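Local coordinates for ABC transporter, substrate-binding protein (Clostridium perfringens, PDB 4EDP) that probably captures a solute outside the cell and hands it to the membrane permease of an ABC importer, at residues A[141-146]-A[151-156]; A[147-152]-A[230-235]; A[180-185]-A[344-349]; A[211-216]-A[223-228]. All coordinates share one frame; numbering follows the deposited sequence.

Contact 1 of 4, residues A[141-146]-A[151-156]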
loop_
_atom_site.group_PDB
_atom_site.type_symbol
_atom_site.label_atom_id
_atom_site.label_comp_id
_atom_site.label_asym_id
_atom_site.label_seq_id
_atom_site.Cartn_x
_atom_site.Cartn_y
_atom_site.Cartn_z
ATOM N N ILE A 141 -7.198 2.108 3.374
ATOM C CA ILE A 141 -7.965 1.273 4.281
ATOM C C ILE A 141 -9.222 2.009 4.713
ATOM O O ILE A 141 -9.399 3.188 4.427
ATOM C CB ILE A 141 -7.158 0.859 5.529
ATOM C CG1 ILE A 141 -6.566 2.089 6.228
ATOM C CG2 ILE A 141 -6.038 -0.155 5.136
ATOM C CD1 ILE A 141 -5.844 1.765 7.510
ATOM N N GLY A 142 -10.103 1.279 5.373
ATOM C CA GLY A 142 -11.324 1.831 5.912
ATOM C C GLY A 142 -11.783 0.876 6.978
ATOM O O GLY A 142 -11.103 -0.136 7.267
ATOM N N ILE A 143 -12.908 1.210 7.604
ATOM C CA ILE A 143 -13.509 0.309 8.582
ATOM C C ILE A 143 -14.706 -0.334 7.864
ATOM O O ILE A 143 -15.712 0.323 7.556
ATOM C CB ILE A 143 -14.016 1.018 9.841
ATOM C CG1 ILE A 143 -12.898 1.850 10.494
ATOM C CG2 ILE A 143 -14.570 -0.038 10.826
ATOM C CD1 ILE A 143 -13.370 2.700 11.686
ATOM N N VAL A 144 -14.584 -1.612 7.555
ATOM C CA VAL A 144 -15.668 -2.347 6.922
ATOM C C VAL A 144 -16.580 -2.737 8.058
ATOM O O VAL A 144 -16.134 -3.371 9.027
ATOM C CB VAL A 144 -15.148 -3.573 6.165
ATOM C CG1 VAL A 144 -16.337 -4.363 5.508
ATOM C CG2 VAL A 144 -14.132 -3.117 5.138
ATOM N N VAL A 145 -17.851 -2.350 7.954
ATOM C CA VAL A 145 -18.817 -2.548 9.012
ATOM C C VAL A 145 -20.108 -3.199 8.566
ATOM O O VAL A 145 -20.615 -2.902 7.485
ATOM C CB VAL A 145 -19.222 -1.146 9.620
ATOM C CG1 VAL A 145 -20.307 -1.303 10.716
ATOM C CG2 VAL A 145 -18.007 -0.405 10.172
ATOM N N ASP A 146 -20.628 -4.114 9.387
ATOM C CA ASP A 146 -21.943 -4.737 9.140
ATOM C C ASP A 146 -22.910 -3.851 9.935
ATOM O O ASP A 146 -22.974 -3.948 11.154
ATOM C CB ASP A 146 -21.998 -6.170 9.672
ATOM C CG ASP A 146 -23.391 -6.766 9.604
ATOM O OD1 ASP A 146 -24.307 -6.124 9.040
ATOM O OD2 ASP A 146 -23.580 -7.878 10.149
ATOM N N ILE A 151 -24.348 -1.216 15.750
ATOM C CA ILE A 151 -23.302 -0.588 16.557
ATOM C C ILE A 151 -22.736 0.532 15.708
ATOM O O ILE A 151 -22.220 0.276 14.627
ATOM C CB ILE A 151 -22.182 -1.574 16.939
ATOM C CG1 ILE A 151 -22.730 -2.757 17.732
ATOM C CG2 ILE A 151 -21.099 -0.876 17.764
ATOM C CD1 ILE A 151 -21.694 -3.841 17.971
ATOM N N GLU A 152 -22.845 1.767 16.179
ATOM C CA GLU A 152 -22.337 2.915 15.435
ATOM C C GLU A 152 -20.805 2.994 15.466
ATOM O O GLU A 152 -20.186 2.996 16.541
ATOM C CB GLU A 152 -22.926 4.204 15.990
ATOM C CG GLU A 152 -22.572 5.442 15.184
ATOM C CD GLU A 152 -23.253 5.502 13.807
ATOM O OE1 GLU A 152 -24.151 4.684 13.512
ATOM O OE2 GLU A 152 -22.897 6.414 13.035
ATOM N N ILE A 153 -20.206 3.040 14.273
ATOM C CA ILE A 153 -18.759 3.128 14.111
ATOM C C ILE A 153 -18.484 4.173 13.030
ATOM O O ILE A 153 -18.766 3.941 11.842
ATOM C CB ILE A 153 -18.131 1.773 13.685
ATOM C CG1 ILE A 153 -18.480 0.675 14.683
ATOM C CG2 ILE A 153 -16.626 1.930 13.546
ATOM C CD1 ILE A 153 -18.109 -0.735 14.231
ATOM N N ASN A 154 -17.948 5.316 13.439
ATOM C CA ASN A 154 -17.666 6.420 12.519
ATOM C C ASN A 154 -16.188 6.770 12.418
ATOM O O ASN A 154 -15.652 7.018 11.338
ATOM C CB ASN A 154 -18.428 7.664 12.990
ATOM C CG ASN A 154 -19.926 7.515 12.847
ATOM O OD1 ASN A 154 -20.422 7.256 11.754
ATOM N ND2 ASN A 154 -20.654 7.713 13.938
ATOM N N SER A 155 -15.517 6.729 13.554
ATOM C CA SER A 155 -14.116 7.153 13.656
ATOM C C SER A 155 -13.239 5.949 13.997
ATOM O O SER A 155 -13.746 4.894 14.387
ATOM C CB SER A 155 -13.998 8.158 14.791
ATOM O OG SER A 155 -14.278 7.512 16.020
ATOM N N TRP A 156 -11.922 6.096 13.875
ATOM C CA TRP A 156 -11.031 5.012 14.249
ATOM C C TRP A 156 -11.167 4.709 15.748
ATOM O O TRP A 156 -11.132 3.544 16.164
ATOM C CB TRP A 156 -9.564 5.370 13.977
ATOM C CG TRP A 156 -9.181 5.521 12.523
ATOM C CD1 TRP A 156 -8.714 6.663 11.910
ATOM C CD2 TRP A 156 -9.213 4.514 11.503
ATOM N NE1 TRP A 156 -8.467 6.421 10.585
ATOM C CE2 TRP A 156 -8.755 5.114 10.308
ATOM C CE3 TRP A 156 -9.590 3.166 11.473
ATOM C CZ2 TRP A 156 -8.689 4.421 9.108
ATOM C CZ3 TRP A 156 -9.515 2.487 10.282
ATOM C CH2 TRP A 156 -9.078 3.103 9.119
HETATM O O HOH W 1 -22.939 -2.259 13.415
#

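Contact 2 of 4, residues A[147-152]-A[230-235]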
loop_
_atom_site.group_PDB
_atom_site.type_symbol
_atom_site.label_atom_id
_atom_site.label_comp_id
_atom_site.label_asym_id
_atom_site.label_seq_id
_atom_site.Cartn_x
_atom_site.Cartn_y
_atom_site.Cartn_z
ATOM N N PRO A 147 -23.653 -2.977 9.251
ATOM C CA PRO A 147 -24.509 -2.031 9.953
ATOM C C PRO A 147 -25.720 -2.664 10.633
ATOM O O PRO A 147 -26.293 -2.057 11.536
ATOM C CB PRO A 147 -24.926 -1.056 8.839
ATOM C CG PRO A 147 -24.896 -1.878 7.604
ATOM C CD PRO A 147 -23.779 -2.859 7.786
ATOM N N SER A 148 -26.056 -3.900 10.268
ATOM C CA SER A 148 -27.210 -4.570 10.859
ATOM C C SER A 148 -27.011 -4.963 12.319
ATOM O O SER A 148 -27.968 -5.361 12.979
ATOM C CB SER A 148 -27.612 -5.798 10.038
ATOM O OG SER A 148 -26.619 -6.797 10.095
ATOM N N ALA A 149 -25.781 -4.874 12.825
ATOM C CA ALA A 149 -25.514 -5.164 14.221
ATOM C C ALA A 149 -25.945 -3.952 15.052
ATOM O O ALA A 149 -26.022 -4.022 16.277
ATOM C CB ALA A 149 -24.040 -5.473 14.437
ATOM N N GLY A 150 -26.215 -2.839 14.381
ATOM C CA GLY A 150 -26.654 -1.614 15.046
ATOM C C GLY A 150 -25.627 -0.953 15.964
ATOM O O GLY A 150 -25.997 -0.236 16.883
ATOM N N ILE A 151 -24.348 -1.216 15.750
ATOM C CA ILE A 151 -23.302 -0.588 16.557
ATOM C C ILE A 151 -22.736 0.532 15.708
ATOM O O ILE A 151 -22.220 0.276 14.627
ATOM C CB ILE A 151 -22.182 -1.574 16.939
ATOM C CG1 ILE A 151 -22.730 -2.757 17.732
ATOM C CG2 ILE A 151 -21.099 -0.876 17.764
ATOM C CD1 ILE A 151 -21.694 -3.841 17.971
ATOM N N GLU A 152 -22.845 1.767 16.179
ATOM C CA GLU A 152 -22.337 2.915 15.435
ATOM C C GLU A 152 -20.805 2.994 15.466
ATOM O O GLU A 152 -20.186 2.996 16.541
ATOM C CB GLU A 152 -22.926 4.204 15.990
ATOM C CG GLU A 152 -22.572 5.442 15.184
ATOM C CD GLU A 152 -23.253 5.502 13.807
ATOM O OE1 GLU A 152 -24.151 4.684 13.512
ATOM O OE2 GLU A 152 -22.897 6.414 13.035
ATOM N N GLU A 230 -18.852 -13.743 12.747
ATOM C CA GLU A 230 -17.789 -13.749 13.760
ATOM C C GLU A 230 -17.300 -12.349 14.118
ATOM O O GLU A 230 -16.708 -12.158 15.185
ATOM C CB GLU A 230 -16.572 -14.528 13.275
ATOM C CG GLU A 230 -16.801 -15.991 12.966
ATOM C CD GLU A 230 -15.526 -16.655 12.465
ATOM O OE1 GLU A 230 -14.432 -16.348 13.001
ATOM O OE2 GLU A 230 -15.619 -17.485 11.539
ATOM N N ILE A 231 -17.460 -11.413 13.188
ATOM C CA ILE A 231 -17.078 -10.022 13.388
ATOM C C ILE A 231 -18.152 -9.125 12.793
ATOM O O ILE A 231 -18.899 -9.528 11.895
ATOM C CB ILE A 231 -15.687 -9.666 12.769
ATOM C CG1 ILE A 231 -15.671 -9.933 11.256
ATOM C CG2 ILE A 231 -14.551 -10.440 13.459
ATOM C CD1 ILE A 231 -14.341 -9.613 10.547
ATOM N N VAL A 232 -18.218 -7.917 13.336
ATOM C CA VAL A 232 -19.109 -6.841 12.911
ATOM C C VAL A 232 -18.303 -5.764 12.186
ATOM O O VAL A 232 -18.850 -4.992 11.399
ATOM C CB VAL A 232 -19.759 -6.179 14.144
ATOM C CG1 VAL A 232 -20.315 -4.816 13.819
ATOM C CG2 VAL A 232 -20.830 -7.112 14.729
ATOM N N ALA A 233 -17.002 -5.687 12.480
ATOM C CA ALA A 233 -16.132 -4.672 11.866
ATOM C C ALA A 233 -14.706 -5.138 11.648
ATOM O O ALA A 233 -14.195 -5.987 12.383
ATOM C CB ALA A 233 -16.102 -3.394 12.736
ATOM N N ALA A 234 -14.063 -4.594 10.622
ATOM C CA ALA A 234 -12.656 -4.887 10.367
ATOM C C ALA A 234 -11.936 -3.695 9.754
ATOM O O ALA A 234 -12.510 -2.967 8.931
ATOM C CB ALA A 234 -12.486 -6.121 9.435
ATOM N N VAL A 235 -10.701 -3.464 10.175
ATOM C CA VAL A 235 -9.874 -2.450 9.531
ATOM C C VAL A 235 -9.336 -3.216 8.325
ATOM O O VAL A 235 -8.664 -4.233 8.491
ATOM C CB VAL A 235 -8.733 -1.955 10.424
ATOM C CG1 VAL A 235 -7.770 -1.085 9.633
ATOM C CG2 VAL A 235 -9.281 -1.235 11.646
#

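Contact 3 of 4, residues A[180-185]-A[344-349]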
loop_
_atom_site.group_PDB
_atom_site.type_symbol
_atom_site.label_atom_id
_atom_site.label_comp_id
_atom_site.label_asym_id
_atom_site.label_seq_id
_atom_site.Cartn_x
_atom_site.Cartn_y
_atom_site.Cartn_z
ATOM N N ALA A 180 0.038 1.098 9.784
ATOM C CA ALA A 180 -1.111 1.982 9.880
ATOM C C ALA A 180 -1.906 1.707 11.157
ATOM O O ALA A 180 -2.353 2.641 11.815
ATOM C CB ALA A 180 -2.027 1.836 8.631
ATOM N N MET A 181 -2.075 0.436 11.496
ATOM C CA MET A 181 -2.834 0.069 12.679
ATOM C C MET A 181 -2.145 0.647 13.949
ATOM O O MET A 181 -2.816 1.131 14.866
ATOM C CB MET A 181 -3.035 -1.460 12.719
ATOM C CG MET A 181 -4.083 -1.864 13.680
ATOM S SD MET A 181 -5.718 -1.291 13.161
ATOM C CE MET A 181 -6.388 -1.015 14.805
ATOM N N VAL A 182 -0.814 0.627 13.987
ATOM C CA VAL A 182 -0.065 1.197 15.111
ATOM C C VAL A 182 -0.270 2.728 15.115
ATOM O O VAL A 182 -0.438 3.340 16.186
ATOM C CB VAL A 182 1.446 0.842 15.059
ATOM C CG1 VAL A 182 2.221 1.562 16.153
ATOM C CG2 VAL A 182 1.660 -0.675 15.139
ATOM N N GLU A 183 -0.247 3.354 13.937
ATOM C CA GLU A 183 -0.430 4.814 13.860
ATOM C C GLU A 183 -1.847 5.237 14.245
ATOM O O GLU A 183 -2.049 6.312 14.845
ATOM C CB GLU A 183 0.056 5.397 12.523
ATOM C CG GLU A 183 1.570 5.194 12.352
ATOM C CD GLU A 183 2.265 6.172 11.426
ATOM O OE1 GLU A 183 1.624 7.123 10.938
ATOM O OE2 GLU A 183 3.513 6.027 11.251
ATOM N N ILE A 184 -2.827 4.398 13.926
ATOM C CA ILE A 184 -4.202 4.633 14.331
ATOM C C ILE A 184 -4.279 4.654 15.871
ATOM O O ILE A 184 -4.900 5.545 16.458
ATOM C CB ILE A 184 -5.134 3.543 13.739
ATOM C CG1 ILE A 184 -5.370 3.808 12.244
ATOM C CG2 ILE A 184 -6.459 3.524 14.519
ATOM C CD1 ILE A 184 -5.960 2.619 11.488
ATOM N N ALA A 185 -3.615 3.700 16.517
ATOM C CA ALA A 185 -3.559 3.621 17.980
ATOM C C ALA A 185 -2.833 4.834 18.545
ATOM O O ALA A 185 -3.230 5.367 19.596
ATOM C CB ALA A 185 -2.874 2.313 18.406
ATOM N N ASN A 344 7.967 -7.123 17.985
ATOM C CA ASN A 344 8.099 -7.720 19.314
ATOM C C ASN A 344 6.956 -7.277 20.227
ATOM O O ASN A 344 6.288 -8.107 20.845
ATOM C CB ASN A 344 9.446 -7.363 19.951
ATOM C CG ASN A 344 10.610 -8.103 19.326
ATOM O OD1 ASN A 344 10.420 -8.967 18.472
ATOM N ND2 ASN A 344 11.826 -7.789 19.770
ATOM N N ASN A 345 6.731 -5.972 20.298
ATOM C CA ASN A 345 5.652 -5.409 21.131
ATOM C C ASN A 345 4.273 -5.937 20.734
ATOM O O ASN A 345 3.454 -6.287 21.590
ATOM C CB ASN A 345 5.606 -3.890 21.005
ATOM C CG ASN A 345 6.676 -3.178 21.822
ATOM O OD1 ASN A 345 7.232 -3.732 22.770
ATOM N ND2 ASN A 345 6.928 -1.913 21.478
ATOM N N TRP A 346 4.026 -5.980 19.430
ATOM C CA TRP A 346 2.739 -6.431 18.886
ATOM C C TRP A 346 2.464 -7.872 19.266
ATOM O O TRP A 346 1.401 -8.189 19.797
ATOM C CB TRP A 346 2.753 -6.308 17.366
ATOM C CG TRP A 346 1.475 -6.718 16.682
ATOM C CD1 TRP A 346 1.090 -7.992 16.343
ATOM C CD2 TRP A 346 0.439 -5.844 16.202
ATOM N NE1 TRP A 346 -0.122 -7.956 15.696
ATOM C CE2 TRP A 346 -0.538 -6.651 15.589
ATOM C CE3 TRP A 346 0.257 -4.455 16.215
ATOM C CZ2 TRP A 346 -1.691 -6.118 15.020
ATOM C CZ3 TRP A 346 -0.883 -3.919 15.650
ATOM C CH2 TRP A 346 -1.852 -4.752 15.059
ATOM N N ASN A 347 3.428 -8.743 18.983
ATOM C CA ASN A 347 3.283 -10.154 19.301
ATOM C C ASN A 347 3.116 -10.398 20.802
ATOM O O ASN A 347 2.333 -11.244 21.202
ATOM C CB ASN A 347 4.459 -10.960 18.734
ATOM C CG ASN A 347 4.437 -11.034 17.208
ATOM O OD1 ASN A 347 3.391 -10.849 16.587
ATOM N ND2 ASN A 347 5.583 -11.332 16.604
ATOM N N ARG A 348 3.855 -9.663 21.623
ATOM C CA ARG A 348 3.746 -9.786 23.071
ATOM C C ARG A 348 2.327 -9.446 23.512
ATOM O O ARG A 348 1.750 -10.118 24.364
ATOM C CB ARG A 348 4.756 -8.853 23.749
ATOM C CG ARG A 348 4.667 -8.771 25.272
ATOM C CD ARG A 348 5.762 -7.863 25.823
ATOM N NE ARG A 348 5.719 -6.526 25.232
ATOM C CZ ARG A 348 4.953 -5.526 25.667
ATOM N NH1 ARG A 348 4.153 -5.694 26.713
ATOM N NH2 ARG A 348 4.981 -4.350 25.047
ATOM N N ILE A 349 1.758 -8.414 22.899
ATOM C CA ILE A 349 0.411 -7.951 23.224
ATOM C C ILE A 349 -0.738 -8.751 22.653
ATOM O O ILE A 349 -1.690 -9.070 23.361
ATOM C CB ILE A 349 0.171 -6.527 22.686
ATOM C CG1 ILE A 349 0.912 -5.509 23.529
ATOM C CG2 ILE A 349 -1.302 -6.202 22.725
ATOM C CD1 ILE A 349 0.724 -4.093 23.021
#

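Contact 4 of 4, residues A[211-216]-A[223-228]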
loop_
_atom_site.group_PDB
_atom_site.type_symbol
_atom_site.label_atom_id
_atom_site.label_comp_id
_atom_site.label_asym_id
_atom_site.label_seq_id
_atom_site.Cartn_x
_atom_site.Cartn_y
_atom_site.Cartn_z
ATOM N N ASN A 211 -11.794 -6.358 22.211
ATOM C CA ASN A 211 -12.619 -6.306 21.012
ATOM C C ASN A 211 -12.072 -7.104 19.816
ATOM O O ASN A 211 -12.803 -7.366 18.845
ATOM C CB ASN A 211 -12.756 -4.840 20.593
ATOM C CG ASN A 211 -13.512 -4.018 21.606
ATOM O OD1 ASN A 211 -14.012 -4.549 22.610
ATOM N ND2 ASN A 211 -13.628 -2.705 21.346
ATOM N N VAL A 212 -10.798 -7.464 19.863
ATOM C CA VAL A 212 -10.152 -8.154 18.746
ATOM C C VAL A 212 -10.347 -9.671 18.746
ATOM O O VAL A 212 -9.904 -10.372 19.638
ATOM C CB VAL A 212 -8.651 -7.841 18.711
ATOM C CG1 VAL A 212 -8.002 -8.545 17.521
ATOM C CG2 VAL A 212 -8.445 -6.350 18.620
ATOM N N VAL A 213 -11.042 -10.159 17.734
ATOM C CA VAL A 213 -11.295 -11.583 17.548
ATOM C C VAL A 213 -10.033 -12.207 17.004
ATOM O O VAL A 213 -9.614 -13.293 17.435
ATOM C CB VAL A 213 -12.444 -11.789 16.563
ATOM C CG1 VAL A 213 -12.565 -13.252 16.169
ATOM C CG2 VAL A 213 -13.715 -11.268 17.179
ATOM N N LYS A 214 -9.433 -11.547 16.026
ATOM C CA LYS A 214 -8.153 -12.004 15.525
ATOM C C LYS A 214 -7.457 -10.944 14.704
ATOM O O LYS A 214 -8.078 -9.977 14.236
ATOM C CB LYS A 214 -8.275 -13.264 14.681
ATOM C CG LYS A 214 -8.936 -13.052 13.343
ATOM C CD LYS A 214 -8.940 -14.347 12.534
ATOM C CE LYS A 214 -7.529 -14.853 12.246
ATOM N NZ LYS A 214 -7.576 -16.045 11.355
ATOM N N THR A 215 -6.144 -11.132 14.568
ATOM C CA THR A 215 -5.329 -10.284 13.729
ATOM C C THR A 215 -5.256 -11.154 12.482
ATOM O O THR A 215 -5.175 -12.392 12.584
ATOM C CB THR A 215 -3.964 -9.968 14.373
ATOM O OG1 THR A 215 -3.231 -11.179 14.549
ATOM C CG2 THR A 215 -4.155 -9.323 15.731
ATOM N N TYR A 216 -5.369 -10.564 11.305
ATOM C CA TYR A 216 -5.384 -11.351 10.095
ATOM C C TYR A 216 -4.227 -11.010 9.187
ATOM O O TYR A 216 -3.688 -9.904 9.221
ATOM C CB TYR A 216 -6.715 -11.173 9.347
ATOM C CG TYR A 216 -6.907 -9.791 8.771
ATOM C CD1 TYR A 216 -6.442 -9.483 7.500
ATOM C CD2 TYR A 216 -7.544 -8.794 9.486
ATOM C CE1 TYR A 216 -6.607 -8.220 6.963
ATOM C CE2 TYR A 216 -7.696 -7.509 8.956
ATOM C CZ TYR A 216 -7.236 -7.236 7.690
ATOM O OH TYR A 216 -7.381 -5.974 7.125
ATOM N N ALA A 223 -13.835 -12.262 4.537
ATOM C CA ALA A 223 -15.135 -12.541 3.938
ATOM C C ALA A 223 -15.901 -13.594 4.729
ATOM O O ALA A 223 -17.073 -13.408 5.052
ATOM C CB ALA A 223 -14.966 -12.978 2.473
ATOM N N ASN A 224 -15.236 -14.704 5.033
ATOM C CA ASN A 224 -15.852 -15.782 5.805
ATOM C C ASN A 224 -16.217 -15.368 7.232
ATOM O O ASN A 224 -17.249 -15.788 7.756
ATOM C CB ASN A 224 -14.927 -16.999 5.847
ATOM C CG ASN A 224 -14.815 -17.690 4.507
ATOM O OD1 ASN A 224 -15.646 -17.491 3.622
ATOM N ND2 ASN A 224 -13.799 -18.531 4.359
ATOM N N MET A 225 -15.384 -14.542 7.856
ATOM C CA MET A 225 -15.658 -14.095 9.233
ATOM C C MET A 225 -16.912 -13.236 9.256
ATOM O O MET A 225 -17.707 -13.329 10.183
ATOM C CB MET A 225 -14.454 -13.349 9.829
ATOM C CG MET A 225 -13.186 -14.200 9.883
ATOM S SD MET A 225 -11.765 -13.295 10.530
ATOM C CE MET A 225 -12.286 -13.196 12.213
ATOM N N PHE A 226 -17.087 -12.378 8.247
ATOM C CA PHE A 226 -18.295 -11.570 8.158
ATOM C C PHE A 226 -19.498 -12.437 7.804
ATOM O O PHE A 226 -20.590 -12.247 8.354
ATOM C CB PHE A 226 -18.158 -10.468 7.104
ATOM C CG PHE A 226 -17.523 -9.221 7.613
ATOM C CD1 PHE A 226 -18.278 -8.309 8.335
ATOM C CD2 PHE A 226 -16.194 -8.935 7.348
ATOM C CE1 PHE A 226 -17.716 -7.133 8.788
ATOM C CE2 PHE A 226 -15.626 -7.760 7.797
ATOM C CZ PHE A 226 -16.381 -6.865 8.530
ATOM N N SER A 227 -19.312 -13.376 6.877
ATOM C CA SER A 227 -20.408 -14.263 6.469
ATOM C C SER A 227 -20.901 -15.125 7.626
ATOM O O SER A 227 -22.093 -15.402 7.725
ATOM C CB SER A 227 -19.993 -15.149 5.293
ATOM O OG SER A 227 -19.770 -14.365 4.135
ATOM N N ASN A 228 -19.988 -15.558 8.491
ATOM C CA ASN A 228 -20.360 -16.368 9.652
ATOM C C ASN A 228 -20.780 -15.548 10.873
ATOM O O ASN A 228 -21.133 -16.113 11.903
ATOM C CB ASN A 228 -19.205 -17.285 10.063
ATOM C CG ASN A 228 -18.833 -18.284 8.984
ATOM O OD1 ASN A 228 -19.643 -18.611 8.109
ATOM N ND2 ASN A 228 -17.602 -18.785 9.046
#

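Contact 1 of 4, residues A[141-146]-A[151-156]
The six-membered part of the Trp156 indole meets Ile143 and Ile141, both coming obliquely to the ring, while its pyrrole nitrogen NE1 donates to the carbonyl of Gly259. Strand 135-145 belongs to the central sheet of the alpha/beta fold of solute-binding proteins, and the loop 151-156 doubles back along it, close to antiparallel, without forming a hydrogen bond to it. Ile143 CG1 sits 3.4 Å from Trp156 CZ3, a tight fit, as the two side chains run antiparallel alongside one another. Ile141 crosses the indole at about a right angle, its CD1 3.9 Å from Trp156 CH2. Between them Gly142, with no side chain, brings its backbone within van der Waals range of the same CH2. With chi1 at -55°, the long branch of Ile143 lies beside its own backbone N, and CD1 also reaches Ile153 CG2 at 3.8 Å. Ile153 in turn covers Val145, whose CG2 lies 4.1 Å from Ile153 CD1. Branched aliphatics suit this buried, largely apolar seam. At its outer end a water donates to Asp146 O at 2.8 Å and accepts from Ile151 N at 2.9 Å.

Contact 2 of 4, residues A[147-152]-A[230-235]
Ala149 and Val232 form the heart of this small apolar contact: the methyl CB of Ala149 settles against both branches of the valine, 3.6 Å from Val232 CG2 and 3.8 Å from Val232 CG1. It joins the loop that follows strand 135-145 to the entry of strand 233-237, its antiparallel neighbour in the alpha/beta fold of a solute-binding protein. Ile151 adds a looser touch from further along the loop, its CD1 4.5 Å from Val232 CG1. The side chain of Val232 is directed at the loop, and with chi1 at 161° its CG1 is roughly trans to the backbone N and CG2 lies beside that N, so both methyls meet Ala149. A compact methyl suits position 149, at the exposed margin, whereas the branched valine is buried and presents a broad apolar surface.

In the next shell, the backbone of Val232 bonds to Asp146, just past the end of strand 135-145, and to Lys167, just ahead of strand 168-171, so the residue is fixed between its two neighbours. Ile151 rests on Leu164 and Lys167, and Ile231, just before Val232, packs on Met225 and Phe226 of helix 219-227. On the loop side, Asp146 OD1 is hydrogen-bonded to Ser148 OG, a side-chain link across the start of the short 3-10 segment 147-149 that carries Ala149. Glycine follows where phi turns positive (66°), a backbone shape it adopts easily, and the turn is closed by Gly150 N donating to Pro147 O at 3.0 Å.

Contact 3 of 4, residues A[180-185]-A[344-349]
Trp346 reaches out from the C-terminal helix and directs the far end of its indole at helix 178-189, where Met181 and Val182 receive it. The ring stands edge-on to the methionine: Met181 CG lies near the indole plane, 3.9 Å from Trp346 CH2, and the two side chains cross at about a right angle. Val182 meets the ring differently. Its CG2 approaches obliquely, 4.2 Å from both CZ3 and CE3 of Trp346, and the valine and tryptophan run past each other in opposite directions. Because chi1 of Trp346 is -179°, CG extends away from the backbone N and the ring spans the gap between the two segments, whose nearest CA atoms, those of Val182 and Trp346, are 9.0 Å apart. A large aromatic suits such a distance, and the slimmer methionine and valine accept its end.

The residue is buried, and its NE1 makes a weak hydrogen bond to Asp172 OD1, while Ile170 and Ile173 add further apolar contacts. Along the C-terminal helix, Arg348 NH2 donates to Asn345 OD1 over 3.3 Å, nearly straight at 168° but from above the carbonyl plane. Since Met181 and Trp346 both also touch Ile170 of strand 168-171, the two helices meet over that strand, in the helix-against-sheet layering of an alpha/beta lobe in the bilobal fold of solute-binding proteins.

Contact 4 of 4, residues A[211-216]-A[223-228]
Lys214 lays the middle of its aliphatic chain across the thioether of Met225, the two crossing at a slant. The closest approach is Lys214 CG to Met225 CE, 3.5 Å, and Lys214 CD lies 3.6 Å from Met225 SD. Val213 meets the same methyl tip to tip, with its CG1 4.0 Å from Met225 CE. Met225 runs extended through chi2 and then bends at chi3 (71°), which swings CE round to where both neighbours can touch it. A flexible, unbranched chain ending in a soft sulfur and a methyl suits this join between a buried helix face and a partly exposed strand. The segments belong to a beta-alpha-beta crossover: strand 212-216 leads into helix 219-227 and then strand 233-237, and strand 168-171 pairs in parallel with both strands. Lysine fits the margin because its methylenes can pack while the ammonium goes on beyond them; NZ has a long, weak ion pair with Asp221 OD2. At the other end of the strand, Tyr216 OH is hydrogen-bonded to Val235 O, tying it across to strand 233-237. Next to Met225 on the helix, Phe226 packs on Ala234 and Ile244, and the turn there is held by Asn228 N donating to Asn224 O at 2.8 Å.

Overall arrangement
From the N terminus, contact 1 comes first and closes a short loop, folding 151-156 back on strand 135-145. Contact 2 starts within that loop, sharing Ile151 and Glu152 with contact 1, and closes 78 residues later at the entry to strand 233-237. Contact 3 opens at 180-185, inside the span of contact 2, but closes only at the C-terminal helix, so the two cross. Contact 4 is local and falls within the spans of both. Contacts 1, 2 and 4 join the sheet to its connecting loops and helix 219-227; contact 3 brings the chain's end onto helix 178-189, which itself packs on Ile141 and Trp156 through Ala180 and Ile184.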